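Local coordinates for GAF domain/HD domain protein (Geobacter sulfurreducens, PDB 3EEA) that carries an N-terminal GAF sensory domain, the part seen here, ahead of an HD-type domain that may give the whole protein phosphohydrolase activity, at the interface of chains A and B. Sequence-based numbering; all coordinates share one arbitrary frame. Chains: chain A/B, GAF domain/HD domain protein.

The interface of chains A and B. Residues chain A 117, 152, 156; chain B 12, 156-157, 160-161.
The C-terminal helices of both chains, A:137-158 and B:137-160, meet near their ends, joined by the tail residue B:Asp161, the loop holding B:Thr12 and the loop at A:Arg117. The two His156 side chains run antiparallel alongside each other and share a hydrogen bond between A:His156 ND1 and B:His156 ND1, 3.1 Å long and 155° at the hydrogen. Since both ends are imidazole nitrogens, one must donate and the other accept; the structure alone does not settle which. A:His156 has both faces of its ring covered: B:Phe160 CB lies over one, offset toward the rim and 3.9 Å from the ring centroid as a CH-pi contact, and A:Leu152 O of its own chain over the other. The phenyl ring of B:Phe160 meets the imidazole edge-to-face, with planes 59° apart. On the far rim, A:His156 NE2 makes a weak bond to the carboxylate oxygen B:Asp161 OD1 at 3.3 Å, and the proximity of this acid may favour a protonated imidazole. A:Arg117 NH2 stays 4.0 Å from B:Asp161 OD1; no salt bridge forms, though the opposite charges may still attract weakly. The whole interface departs from an exact two-fold, and the dimer may not be the biological one. Beside the polar cluster, A:Leu152 lies roughly perpendicular to B:Met157; its CD2 touches B:Thr12 CG2 at 3.9 Å and presses tightly against the thioether methyl B:Met157 CE at 3.4 Å.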
loop_
_atom_site.group_PDB
_atom_site.type_symbol
_atom_site.label_atom_id
_atom_site.label_comp_id
_atom_site.label_asym_id
_atom_site.label_seq_id
_atom_site.Cartn_x
_atom_site.Cartn_y
_atom_site.Cartn_z
ATOM N N ARG A 117 -15.178 -4.853 -6.925
ATOM C CA ARG A 117 -15.852 -5.120 -8.168
ATOM C C ARG A 117 -16.880 -4.019 -8.328
ATOM O O ARG A 117 -16.470 -2.843 -8.431
ATOM C CB ARG A 117 -16.381 -6.552 -8.188
ATOM C CG ARG A 117 -15.215 -7.469 -8.569
ATOM C CD ARG A 117 -15.389 -8.911 -8.183
ATOM N NE ARG A 117 -14.253 -9.655 -8.737
ATOM C CZ ARG A 117 -13.811 -10.831 -8.295
ATOM N NH1 ARG A 117 -14.403 -11.442 -7.271
ATOM N NH2 ARG A 117 -12.764 -11.398 -8.886
ATOM N N LEU A 152 -10.362 -4.873 -1.209
ATOM C CA LEU A 152 -10.376 -6.243 -1.697
ATOM C C LEU A 152 -10.047 -7.246 -0.567
ATOM O O LEU A 152 -10.717 -8.308 -0.373
ATOM C CB LEU A 152 -9.350 -6.354 -2.814
ATOM C CG LEU A 152 -9.080 -7.691 -3.425
ATOM C CD1 LEU A 152 -10.395 -8.280 -3.957
ATOM C CD2 LEU A 152 -8.057 -7.376 -4.619
ATOM N N HIS A 156 -12.591 -10.050 1.207
ATOM C CA HIS A 156 -12.234 -11.469 1.452
ATOM C C HIS A 156 -12.461 -11.859 2.921
ATOM O O HIS A 156 -13.001 -12.959 3.213
ATOM C CB HIS A 156 -10.791 -11.823 1.063
ATOM C CG HIS A 156 -10.505 -11.777 -0.398
ATOM N ND1 HIS A 156 -9.230 -11.609 -0.898
ATOM C CD2 HIS A 156 -11.327 -11.836 -1.474
ATOM C CE1 HIS A 156 -9.279 -11.582 -2.221
ATOM N NE2 HIS A 156 -10.542 -11.714 -2.596
ATOM N N THR B 12 -8.026 -4.013 -9.365
ATOM C CA THR B 12 -6.582 -4.210 -9.407
ATOM C C THR B 12 -6.292 -5.669 -9.739
ATOM O O THR B 12 -7.218 -6.493 -9.892
ATOM C CB THR B 12 -5.920 -3.749 -8.065
ATOM O OG1 THR B 12 -4.487 -3.773 -8.181
ATOM C CG2 THR B 12 -6.315 -4.669 -6.882
ATOM N N HIS B 156 -3.442 -12.287 -0.922
ATOM C CA HIS B 156 -4.883 -12.452 -1.018
ATOM C C HIS B 156 -5.302 -12.732 -2.475
ATOM O O HIS B 156 -6.125 -13.585 -2.735
ATOM C CB HIS B 156 -5.643 -11.231 -0.421
ATOM C CG HIS B 156 -5.934 -11.349 1.036
ATOM N ND1 HIS B 156 -7.206 -11.563 1.505
ATOM C CD2 HIS B 156 -5.132 -11.306 2.128
ATOM C CE1 HIS B 156 -7.180 -11.667 2.820
ATOM N NE2 HIS B 156 -5.936 -11.508 3.227
ATOM N N MET B 157 -4.759 -11.992 -3.417
ATOM C CA MET B 157 -5.086 -12.228 -4.803
ATOM C C MET B 157 -4.639 -13.604 -5.288
ATOM O O MET B 157 -5.349 -14.291 -5.941
ATOM C CB MET B 157 -4.547 -11.134 -5.711
ATOM C CG MET B 157 -4.794 -9.795 -5.224
ATOM S SD MET B 157 -4.150 -8.452 -6.265
ATOM C CE MET B 157 -5.633 -8.226 -6.918
ATOM N N PHE B 160 -7.124 -16.190 -3.471
ATOM C CA PHE B 160 -8.574 -16.175 -3.586
ATOM C C PHE B 160 -9.105 -15.717 -4.935
ATOM O O PHE B 160 -10.297 -15.935 -5.229
ATOM C CB PHE B 160 -9.180 -15.305 -2.483
ATOM C CG PHE B 160 -8.793 -15.732 -1.105
ATOM C CD1 PHE B 160 -9.173 -16.974 -0.611
ATOM C CD2 PHE B 160 -8.040 -14.928 -0.312
ATOM C CE1 PHE B 160 -8.833 -17.352 0.666
ATOM C CE2 PHE B 160 -7.655 -15.308 0.948
ATOM C CZ PHE B 160 -8.067 -16.538 1.444
ATOM N N ASP B 161 -8.262 -15.084 -5.760
ATOM C CA ASP B 161 -8.716 -14.501 -7.034
ATOM C C ASP B 161 -8.150 -15.162 -8.274
ATOM O O ASP B 161 -8.887 -15.378 -9.242
ATOM C CB ASP B 161 -8.406 -13.010 -7.073
ATOM C CG ASP B 161 -9.223 -12.213 -6.053
ATOM O OD1 ASP B 161 -10.425 -12.511 -5.826
ATOM O OD2 ASP B 161 -8.645 -11.272 -5.472
#